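Local coordinates for protein phenol hydroxylase component phL (Pseudomonas stutzeri, PDB 3U52) that probably serves as the helical beta subunit of a bacterial multicomponent phenol hydroxylase, pairing with an alpha subunit that, as in relatives, would carry the diiron centre, at residues 158-163 / 224-229; 165-170 / 251-256; 36-41 / 69-74. All coordinates share one frame; numbering follows the deposited sequence.

Overall arrangement
Interactions 1 and 2 form one buried cluster, their centres about 9 Å apart, because both draw on helix 147-175. They meet through Asp159 OD2 and Trp256 NE1, 3.0 Å apart in a probable hydrogen bond, and through Ile163 CG2 against Met253 CG at 3.7 Å. A bound xenon sits beside this cluster: the side chain of Tyr227 lies about 4 Å from a xenon atom, that of Met253 about 7 Å. Asp232 and Tyr257 are also seen lining the xenon pocket. Interaction 3 stands apart, on the opposite side of the chain's centre from interaction 2; its centre is about 26 Å from that of interaction 1 and 31 Å from that of interaction 2.

Interaction 1. Residues 158-163 / 224-229; sequences MDRLGI and GMMYPL
Arg160 and Tyr227 reach toward each other from two helix segments whose axes stay 15.7 Å apart, so long side chains alone bridge the interval. From CB outward, Arg160 leaves helix 147-175 alongside helix 211-240, not straight at it, and bends at chi2 and chi3 (-50° and -73°) then fold the chain across. Arg160 CD rests on the indole of Trp256, from helix 251-274. Arg160 NE passes 3.8 Å from Tyr227 OH, but both are held by Glu130 of helix 126-143, one carboxylate oxygen salt-bridged to NE and the other hydrogen-bonded to the phenol oxygen. NH1 forms a salt bridge with Asp223, just ahead of segment 224-229, and NH2 too is hydrogen-bonded just outside the segments. Arg160 NH2 also goes furthest across, meeting the edge of the tyrosine ring near its plane, 3.5 Å from Tyr227 CE1. Met226 CE lies 4.0 Å from Arg160 NH2, at the guanidinium edge. Ring and guanidinium planes stand 77° apart, and with NH2 at the ring edge this is no cation-pi stack. Ile163 closes in on the hydroxyl with its CD1, 3.7 Å from Tyr227 OH. Side chains of several long, packed helices meeting in the core in this way are consistent with the ferritin-like helical fold of this family's subunits, and here the contact borders the xenon pocket.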
loop_
_atom_site.group_PDB
_atom_site.type_symbol
_atom_site.label_atom_id
_atom_site.label_comp_id
_atom_site.label_asym_id
_atom_site.label_seq_id
_atom_site.Cartn_x
_atom_site.Cartn_y
_atom_site.Cartn_z
ATOM N N MET D 158 26.469 -3.567 3.290
ATOM C CA MET D 158 25.473 -4.620 3.417
ATOM C C MET D 158 25.422 -5.531 2.168
ATOM O O MET D 158 25.312 -6.737 2.309
ATOM C CB MET D 158 24.095 -4.039 3.805
ATOM C CG MET D 158 24.054 -3.370 5.232
ATOM S SD MET D 158 25.116 -4.172 6.507
ATOM C CE MET D 158 26.563 -3.036 6.626
ATOM N N ASP D 159 25.575 -4.964 0.977
ATOM C CA ASP D 159 25.720 -5.750 -0.270
ATOM C C ASP D 159 26.924 -6.698 -0.177
ATOM O O ASP D 159 26.842 -7.830 -0.601
ATOM C CB ASP D 159 25.995 -4.812 -1.430
ATOM C CG ASP D 159 24.801 -3.919 -1.782
ATOM O OD1 ASP D 159 23.666 -4.246 -1.383
ATOM O OD2 ASP D 159 25.014 -2.877 -2.452
ATOM N N ARG D 160 28.043 -6.221 0.387
ATOM C CA ARG D 160 29.270 -7.057 0.483
ATOM C C ARG D 160 29.038 -8.248 1.385
ATOM O O ARG D 160 29.515 -9.337 1.084
ATOM C CB ARG D 160 30.532 -6.269 0.955
ATOM C CG ARG D 160 30.815 -4.964 0.267
ATOM C CD ARG D 160 30.803 -5.073 -1.277
ATOM N NE ARG D 160 31.968 -5.767 -1.818
ATOM C CZ ARG D 160 33.098 -5.179 -2.211
ATOM N NH1 ARG D 160 33.232 -3.851 -2.167
ATOM N NH2 ARG D 160 34.094 -5.934 -2.663
ATOM N N LEU D 161 28.322 -8.053 2.481
ATOM C CA LEU D 161 27.944 -9.152 3.354
ATOM C C LEU D 161 27.024 -10.149 2.622
ATOM O O LEU D 161 27.243 -11.337 2.718
ATOM C CB LEU D 161 27.224 -8.624 4.577
ATOM C CG LEU D 161 26.657 -9.694 5.491
ATOM C CD1 LEU D 161 27.856 -10.506 6.095
ATOM C CD2 LEU D 161 25.722 -9.095 6.569
ATOM N N GLY D 162 26.014 -9.645 1.910
ATOM C CA GLY D 162 25.164 -10.467 1.016
ATOM C C GLY D 162 25.972 -11.246 -0.012
ATOM O O GLY D 162 25.769 -12.429 -0.177
ATOM N N ILE D 163 26.914 -10.594 -0.687
ATOM C CA ILE D 163 27.779 -11.309 -1.644
ATOM C C ILE D 163 28.625 -12.427 -0.980
ATOM O O ILE D 163 28.733 -13.543 -1.491
ATOM C CB ILE D 163 28.652 -10.328 -2.440
ATOM C CG1 ILE D 163 27.767 -9.548 -3.413
ATOM C CG2 ILE D 163 29.748 -11.070 -3.224
ATOM C CD1 ILE D 163 28.386 -8.297 -3.853
ATOM N N GLY D 224 37.741 -2.531 -8.406
ATOM C CA GLY D 224 37.797 -2.200 -9.812
ATOM C C GLY D 224 38.754 -3.041 -10.637
ATOM O O GLY D 224 38.774 -2.948 -11.877
ATOM N N MET D 225 39.561 -3.852 -9.963
ATOM C CA MET D 225 40.414 -4.822 -10.634
ATOM C C MET D 225 39.899 -6.204 -10.317
ATOM O O MET D 225 39.813 -7.045 -11.218
ATOM C CB MET D 225 41.869 -4.689 -10.137
ATOM C CG MET D 225 42.765 -3.817 -11.027
ATOM S SD MET D 225 44.491 -3.875 -10.468
ATOM C CE MET D 225 44.430 -2.720 -9.093
ATOM N N MET D 226 39.533 -6.438 -9.047
ATOM C CA MET D 226 39.063 -7.766 -8.614
ATOM C C MET D 226 37.798 -8.288 -9.311
ATOM O O MET D 226 37.750 -9.447 -9.744
ATOM C CB MET D 226 38.831 -7.796 -7.107
ATOM C CG MET D 226 38.318 -9.134 -6.612
ATOM S SD MET D 226 38.340 -9.193 -4.828
ATOM C CE MET D 226 36.958 -8.068 -4.495
ATOM N N TYR D 227 36.759 -7.459 -9.334
ATOM C CA TYR D 227 35.494 -7.869 -9.918
ATOM C C TYR D 227 35.626 -8.235 -11.400
ATOM O O TYR D 227 35.175 -9.290 -11.778
ATOM C CB TYR D 227 34.391 -6.829 -9.623
ATOM C CG TYR D 227 33.729 -7.159 -8.321
ATOM C CD1 TYR D 227 34.341 -6.850 -7.125
ATOM C CD2 TYR D 227 32.517 -7.877 -8.296
ATOM C CE1 TYR D 227 33.762 -7.188 -5.918
ATOM C CE2 TYR D 227 31.914 -8.232 -7.093
ATOM C CZ TYR D 227 32.550 -7.887 -5.922
ATOM O OH TYR D 227 31.963 -8.216 -4.742
ATOM N N PRO D 228 36.248 -7.361 -12.237
ATOM C CA PRO D 228 36.478 -7.829 -13.627
ATOM C C PRO D 228 37.315 -9.107 -13.720
ATOM O O PRO D 228 36.940 -10.011 -14.456
ATOM C CB PRO D 228 37.184 -6.639 -14.302
ATOM C CG PRO D 228 36.687 -5.386 -13.450
ATOM C CD PRO D 228 36.720 -5.963 -12.042
ATOM N N LEU D 229 38.406 -9.202 -12.953
ATOM C CA LEU D 229 39.254 -10.394 -13.026
ATOM C C LEU D 229 38.469 -11.643 -12.696
ATOM O O LEU D 229 38.524 -12.633 -13.418
ATOM C CB LEU D 229 40.470 -10.292 -12.085
ATOM C CG LEU D 229 41.409 -11.513 -12.028
ATOM C CD1 LEU D 229 42.084 -11.769 -13.373
ATOM C CD2 LEU D 229 42.454 -11.290 -10.938
#

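Interaction 2. Residues 165-170 / 251-256; sequences QYLSRI and EFMRDW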
loop_
_atom_site.group_PDB
_atom_site.type_symbol
_atom_site.label_atom_id
_atom_site.label_comp_id
_atom_site.label_asym_id
_atom_site.label_seq_id
_atom_site.Cartn_x
_atom_site.Cartn_y
_atom_site.Cartn_z
ATOM N N GLN D 165 27.832 -13.996 1.677
ATOM C CA GLN D 165 26.869 -15.097 1.962
ATOM C C GLN D 165 26.568 -16.002 0.763
ATOM O O GLN D 165 26.624 -17.210 0.887
ATOM C CB GLN D 165 25.579 -14.585 2.660
ATOM C CG GLN D 165 25.887 -14.068 4.067
ATOM C CD GLN D 165 24.742 -13.372 4.726
ATOM O OE1 GLN D 165 24.695 -13.267 5.933
ATOM N NE2 GLN D 165 23.819 -12.878 3.938
ATOM N N TYR D 166 26.293 -15.432 -0.402
ATOM C CA TYR D 166 26.214 -16.238 -1.637
ATOM C C TYR D 166 27.440 -17.133 -1.907
ATOM O O TYR D 166 27.269 -18.309 -2.249
ATOM C CB TYR D 166 25.978 -15.344 -2.850
ATOM C CG TYR D 166 24.549 -14.866 -2.896
ATOM C CD1 TYR D 166 24.236 -13.557 -3.235
ATOM C CD2 TYR D 166 23.510 -15.743 -2.617
ATOM C CE1 TYR D 166 22.895 -13.118 -3.265
ATOM C CE2 TYR D 166 22.165 -15.322 -2.641
ATOM C CZ TYR D 166 21.874 -14.019 -2.957
ATOM O OH TYR D 166 20.560 -13.608 -2.997
ATOM N N LEU D 167 28.647 -16.576 -1.760
ATOM C CA LEU D 167 29.900 -17.342 -1.988
ATOM C C LEU D 167 30.001 -18.484 -0.963
ATOM O O LEU D 167 30.316 -19.625 -1.317
ATOM C CB LEU D 167 31.137 -16.416 -1.949
ATOM C CG LEU D 167 31.400 -15.413 -3.077
ATOM C CD1 LEU D 167 32.403 -14.326 -2.629
ATOM C CD2 LEU D 167 31.849 -16.095 -4.371
ATOM N N SER D 168 29.709 -18.189 0.299
ATOM C CA SER D 168 29.520 -19.217 1.320
ATOM C C SER D 168 28.580 -20.364 0.928
ATOM O O SER D 168 28.861 -21.556 1.172
ATOM C CB SER D 168 29.007 -18.583 2.592
ATOM O OG SER D 168 29.934 -17.622 3.033
ATOM N N ARG D 169 27.424 -20.012 0.362
ATOM C CA ARG D 169 26.438 -21.013 0.012
ATOM C C ARG D 169 26.866 -21.928 -1.118
ATOM O O ARG D 169 26.444 -23.076 -1.192
ATOM C CB ARG D 169 25.132 -20.330 -0.366
ATOM C CG ARG D 169 24.365 -19.887 0.875
ATOM C CD ARG D 169 22.929 -20.105 0.559
ATOM N NE ARG D 169 22.320 -18.833 0.386
ATOM C CZ ARG D 169 21.226 -18.579 -0.315
ATOM N NH1 ARG D 169 20.593 -19.511 -1.035
ATOM N NH2 ARG D 169 20.809 -17.332 -0.304
ATOM N N ILE D 170 27.684 -21.424 -2.008
ATOM C CA ILE D 170 28.271 -22.284 -3.033
ATOM C C ILE D 170 29.044 -23.412 -2.343
ATOM O O ILE D 170 28.917 -24.588 -2.706
ATOM C CB ILE D 170 29.226 -21.477 -3.919
ATOM C CG1 ILE D 170 28.418 -20.496 -4.792
ATOM C CG2 ILE D 170 30.114 -22.422 -4.721
ATOM C CD1 ILE D 170 29.253 -19.695 -5.739
ATOM N N GLU D 251 25.815 -14.340 -11.006
ATOM C CA GLU D 251 25.255 -13.287 -11.836
ATOM C C GLU D 251 24.876 -12.108 -10.926
ATOM O O GLU D 251 24.951 -10.968 -11.321
ATOM C CB GLU D 251 24.043 -13.798 -12.666
ATOM C CG GLU D 251 23.498 -12.804 -13.755
ATOM C CD GLU D 251 24.434 -12.515 -14.960
ATOM O OE1 GLU D 251 25.440 -13.230 -15.205
ATOM O OE2 GLU D 251 24.137 -11.554 -15.696
ATOM N N PHE D 252 24.461 -12.395 -9.704
ATOM C CA PHE D 252 24.180 -11.334 -8.760
ATOM C C PHE D 252 25.387 -10.348 -8.702
ATOM O O PHE D 252 25.222 -9.131 -8.784
ATOM C CB PHE D 252 23.851 -11.930 -7.380
ATOM C CG PHE D 252 23.468 -10.895 -6.356
ATOM C CD1 PHE D 252 22.106 -10.605 -6.116
ATOM C CD2 PHE D 252 24.457 -10.208 -5.624
ATOM C CE1 PHE D 252 21.722 -9.631 -5.146
ATOM C CE2 PHE D 252 24.104 -9.223 -4.656
ATOM C CZ PHE D 252 22.729 -8.917 -4.432
ATOM N N MET D 253 26.604 -10.898 -8.621
ATOM C CA MET D 253 27.840 -10.114 -8.460
ATOM C C MET D 253 28.129 -9.284 -9.700
ATOM O O MET D 253 28.602 -8.140 -9.583
ATOM C CB MET D 253 29.041 -11.037 -8.184
ATOM C CG MET D 253 29.090 -11.720 -6.830
ATOM S SD MET D 253 27.828 -12.949 -6.515
ATOM C CE MET D 253 28.870 -14.209 -5.738
ATOM N N ARG D 254 27.884 -9.825 -10.896
ATOM C CA ARG D 254 28.061 -9.004 -12.112
ATOM C C ARG D 254 27.070 -7.836 -12.238
ATOM O O ARG D 254 27.467 -6.700 -12.591
ATOM C CB ARG D 254 28.074 -9.845 -13.406
ATOM C CG ARG D 254 29.359 -10.647 -13.603
ATOM C CD ARG D 254 29.311 -11.509 -14.911
ATOM N NE ARG D 254 28.318 -12.576 -14.773
ATOM C CZ ARG D 254 28.572 -13.737 -14.187
ATOM N NH1 ARG D 254 29.797 -13.972 -13.741
ATOM N NH2 ARG D 254 27.601 -14.663 -14.048
ATOM N N ASP D 255 25.788 -8.107 -11.960
ATOM C CA ASP D 255 24.784 -7.052 -11.930
ATOM C C ASP D 255 25.105 -5.997 -10.851
ATOM O O ASP D 255 24.999 -4.790 -11.104
ATOM C CB ASP D 255 23.378 -7.670 -11.659
ATOM C CG ASP D 255 22.777 -8.373 -12.916
ATOM O OD1 ASP D 255 23.341 -8.188 -14.028
ATOM O OD2 ASP D 255 21.765 -9.135 -12.789
ATOM N N TRP D 256 25.456 -6.457 -9.647
ATOM C CA TRP D 256 25.839 -5.558 -8.540
ATOM C C TRP D 256 26.990 -4.617 -8.952
ATOM O O TRP D 256 26.930 -3.387 -8.769
ATOM C CB TRP D 256 26.228 -6.358 -7.263
ATOM C CG TRP D 256 26.762 -5.462 -6.188
ATOM C CD1 TRP D 256 26.020 -4.737 -5.296
ATOM C CD2 TRP D 256 28.144 -5.088 -5.956
ATOM N NE1 TRP D 256 26.849 -3.977 -4.493
ATOM C CE2 TRP D 256 28.150 -4.179 -4.862
ATOM C CE3 TRP D 256 29.376 -5.489 -6.514
ATOM C CZ2 TRP D 256 29.338 -3.634 -4.339
ATOM C CZ3 TRP D 256 30.561 -4.922 -6.012
ATOM C CH2 TRP D 256 30.523 -3.993 -4.938
#
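Tyr166 drives the edge of its ring onto the face of Phe252: Tyr166 CE1 stands 3.8 Å above the phenylalanine plane, over its centre, and lies 3.9 Å from both Phe252 CG and CD1. The centroids are 5.2 Å apart and the planes meet at 60°, a T-shaped pair tilted from the perpendicular. Phe252 offers that face because its CG is anti to the backbone N (chi1 -177°), while both CB atoms point across the interface. Beyond the contact, the Tyr166 hydroxyl is hydrogen-bonded to Glu96 on helix 81-105, which ties down the far end of the ring, and Phe99 meets the ring as well.

Beside the rings lies an aliphatic layer. Met253 bends at chi2 and chi3, bringing its methyl to Leu167, with Met253 CE 3.8 Å from Leu167 CD2; the same Met253 CE comes within 4.2 Å of Tyr166 CB. Here helix 147-175 and the first turns of helix 251-274 form a nearly antiparallel pair, consistent with the all-helical, ferritin-like fold of the family. The segment axes are 11.6 Å apart at 160°, a wide spacing spanned by the two rings and by Met253 reaching Leu167.

On helix 251-274 itself, clear of the contact with 165-170, Glu251 and Arg254 form an intrahelical salt bridge. The arginine comes side-on, with Arg254 NH2 2.8 Å and Arg254 NE 3.0 Å from the single oxygen Glu251 OE1. OE1 lies within the guanidinium plane. Phe101 of the second subunit packs on Glu251, and Arg105 of that subunit comes close to Arg254.

Interaction 3. Residues 36-41 / 69-74; sequences SYDIEA and DWCAVS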
loop_
_atom_site.group_PDB
_atom_site.type_symbol
_atom_site.label_atom_id
_atom_site.label_comp_id
_atom_site.label_asym_id
_atom_site.label_seq_id
_atom_site.Cartn_x
_atom_site.Cartn_y
_atom_site.Cartn_z
ATOM N N SER D 36 17.847 12.556 2.132
ATOM C CA SER D 36 19.271 12.434 1.967
ATOM C C SER D 36 20.136 13.682 2.227
ATOM O O SER D 36 21.368 13.569 2.232
ATOM C CB SER D 36 19.573 11.862 0.585
ATOM O OG SER D 36 18.917 10.616 0.419
ATOM N N TYR D 37 19.507 14.853 2.391
ATOM C CA TYR D 37 20.237 16.113 2.423
ATOM C C TYR D 37 20.015 16.827 3.730
ATOM O O TYR D 37 18.877 17.081 4.086
ATOM C CB TYR D 37 19.791 17.042 1.269
ATOM C CG TYR D 37 20.290 16.582 -0.087
ATOM C CD1 TYR D 37 19.515 15.703 -0.867
ATOM C CD2 TYR D 37 21.536 16.991 -0.572
ATOM C CE1 TYR D 37 19.965 15.260 -2.087
ATOM C CE2 TYR D 37 21.998 16.556 -1.810
ATOM C CZ TYR D 37 21.209 15.702 -2.548
ATOM O OH TYR D 37 21.639 15.267 -3.749
ATOM N N ASP D 38 21.112 17.157 4.441
ATOM C CA ASP D 38 21.074 18.059 5.639
ATOM C C ASP D 38 20.233 17.539 6.797
ATOM O O ASP D 38 19.706 18.289 7.562
ATOM C CB ASP D 38 20.564 19.443 5.252
ATOM C CG ASP D 38 21.354 20.032 4.123
ATOM O OD1 ASP D 38 22.598 19.990 4.222
ATOM O OD2 ASP D 38 20.756 20.485 3.121
ATOM N N ILE D 39 20.132 16.232 6.920
ATOM C CA ILE D 39 19.289 15.641 7.908
ATOM C C ILE D 39 20.136 15.286 9.166
ATOM O O ILE D 39 19.609 15.121 10.267
ATOM C CB ILE D 39 18.644 14.465 7.186
ATOM C CG1 ILE D 39 17.140 14.550 7.258
ATOM C CG2 ILE D 39 19.293 13.160 7.417
ATOM C CD1 ILE D 39 16.645 15.227 6.054
ATOM N N GLU D 40 21.449 15.203 8.982
ATOM C CA GLU D 40 22.372 14.828 10.064
ATOM C C GLU D 40 22.705 16.025 10.964
ATOM O O GLU D 40 22.484 17.189 10.564
ATOM C CB GLU D 40 23.655 14.204 9.499
ATOM C CG GLU D 40 24.587 15.190 8.839
ATOM C CD GLU D 40 24.202 15.591 7.400
ATOM O OE1 GLU D 40 24.796 16.555 6.921
ATOM O OE2 GLU D 40 23.336 14.971 6.750
ATOM N N ALA D 41 23.193 15.742 12.183
ATOM C CA ALA D 41 23.705 16.805 13.107
ATOM C C ALA D 41 24.998 17.313 12.555
ATOM O O ALA D 41 25.829 16.513 12.076
ATOM C CB ALA D 41 23.920 16.258 14.539
ATOM N N ASP D 69 31.423 21.532 -0.275
ATOM C CA ASP D 69 30.099 21.001 0.078
ATOM C C ASP D 69 30.039 19.487 -0.159
ATOM O O ASP D 69 29.978 19.073 -1.290
ATOM C CB ASP D 69 29.059 21.742 -0.772
ATOM C CG ASP D 69 27.641 21.409 -0.392
ATOM O OD1 ASP D 69 27.433 20.543 0.487
ATOM O OD2 ASP D 69 26.722 22.023 -1.000
ATOM N N TRP D 70 30.066 18.661 0.892
ATOM C CA TRP D 70 30.068 17.190 0.682
ATOM C C TRP D 70 28.801 16.611 -0.003
ATOM O O TRP D 70 28.842 15.515 -0.573
ATOM C CB TRP D 70 30.364 16.434 1.975
ATOM C CG TRP D 70 31.821 16.192 2.215
ATOM C CD1 TRP D 70 32.612 16.797 3.166
ATOM C CD2 TRP D 70 32.679 15.276 1.500
ATOM N NE1 TRP D 70 33.905 16.312 3.078
ATOM C CE2 TRP D 70 33.975 15.383 2.071
ATOM C CE3 TRP D 70 32.481 14.398 0.415
ATOM C CZ2 TRP D 70 35.070 14.639 1.602
ATOM C CZ3 TRP D 70 33.559 13.644 -0.044
ATOM C CH2 TRP D 70 34.854 13.784 0.550
ATOM N N CYS D 71 27.674 17.326 0.100
ATOM C CA CYS D 71 26.461 17.047 -0.712
ATOM C C CYS D 71 26.596 17.275 -2.222
ATOM O O CYS D 71 25.664 16.972 -2.960
ATOM C CB CYS D 71 25.282 17.868 -0.227
ATOM S SG CYS D 71 24.920 17.480 1.435
ATOM N N ALA D 72 27.726 17.820 -2.683
ATOM C CA ALA D 72 28.085 17.716 -4.093
ATOM C C ALA D 72 28.156 16.236 -4.518
ATOM O O ALA D 72 27.937 15.902 -5.695
ATOM C CB ALA D 72 29.441 18.372 -4.359
ATOM N N VAL D 73 28.510 15.353 -3.594
ATOM C CA VAL D 73 28.548 13.929 -3.922
ATOM C C VAL D 73 27.141 13.390 -3.711
ATOM O O VAL D 73 26.642 13.390 -2.584
ATOM C CB VAL D 73 29.585 13.153 -3.078
ATOM C CG1 VAL D 73 29.393 11.657 -3.237
ATOM C CG2 VAL D 73 31.018 13.556 -3.464
ATOM N N SER D 74 26.494 12.991 -4.804
ATOM C CA SER D 74 25.113 12.506 -4.779
ATOM C C SER D 74 25.031 11.206 -5.571
ATOM O O SER D 74 25.895 10.920 -6.393
ATOM C CB SER D 74 24.152 13.520 -5.398
ATOM O OG SER D 74 24.184 14.738 -4.654
#
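Where the backbone leaves helix 31-36 at Tyr37, it passes a short 3-10 turn at 70-72, and the two closest CA atoms, of Tyr37 and Cys71, are 7.0 Å apart. Asp38, next along, takes left-handed helical backbone angles as the chain swings away.

The Tyr37 ring does most of the touching. With CG beside the backbone N (chi1 -73°), it reaches over toward the turn and meets it edge-on. Cys71 CB sits near the ring plane, 3.9 Å from Tyr37 CD2. The sulfur, Cys71 SG, is 5.2 Å from the centroid of the Tyr37 ring and 67° off the ring normal, an oblique sulfur-aromatic contact. Further along the same ring, the hydroxyl comes up to Ser74, just past the turn, where Tyr37 OH and Ser74 OG are 2.8 Å apart. One ring thus touches both the turn and the loop that follows it.

Asp38 joins more loosely, with Asp38 OD1 4.4 Å from Cys71 SG; that oxygen belongs to a salt bridge with Lys42. Within the turn, Cys71 N makes a weak hydrogen bond to Asp69 OD1 at 3.2 Å, and the backbone bonds from Ala72 N to Asp69 O and from Val73 N to Trp70 O make the 3-10 turn. The carboxylates of Asp38 and Asp69 share a partner, Arg23, which salt-bridges the OD2 of each and would offset their like charges.

That arginine places the contact in the fold: it comes from helix 18-24, whose Ile20 and Phe24 also pack on Tyr37, Phe24 edge-to-face. Val73, whose CB points away from segment 36-41, packs on Val149 and Met152 of helix 147-175 and on Ala270 and Val271 of helix 251-274, so these two loop segments join the N-terminal helices to the ends of two long core helices.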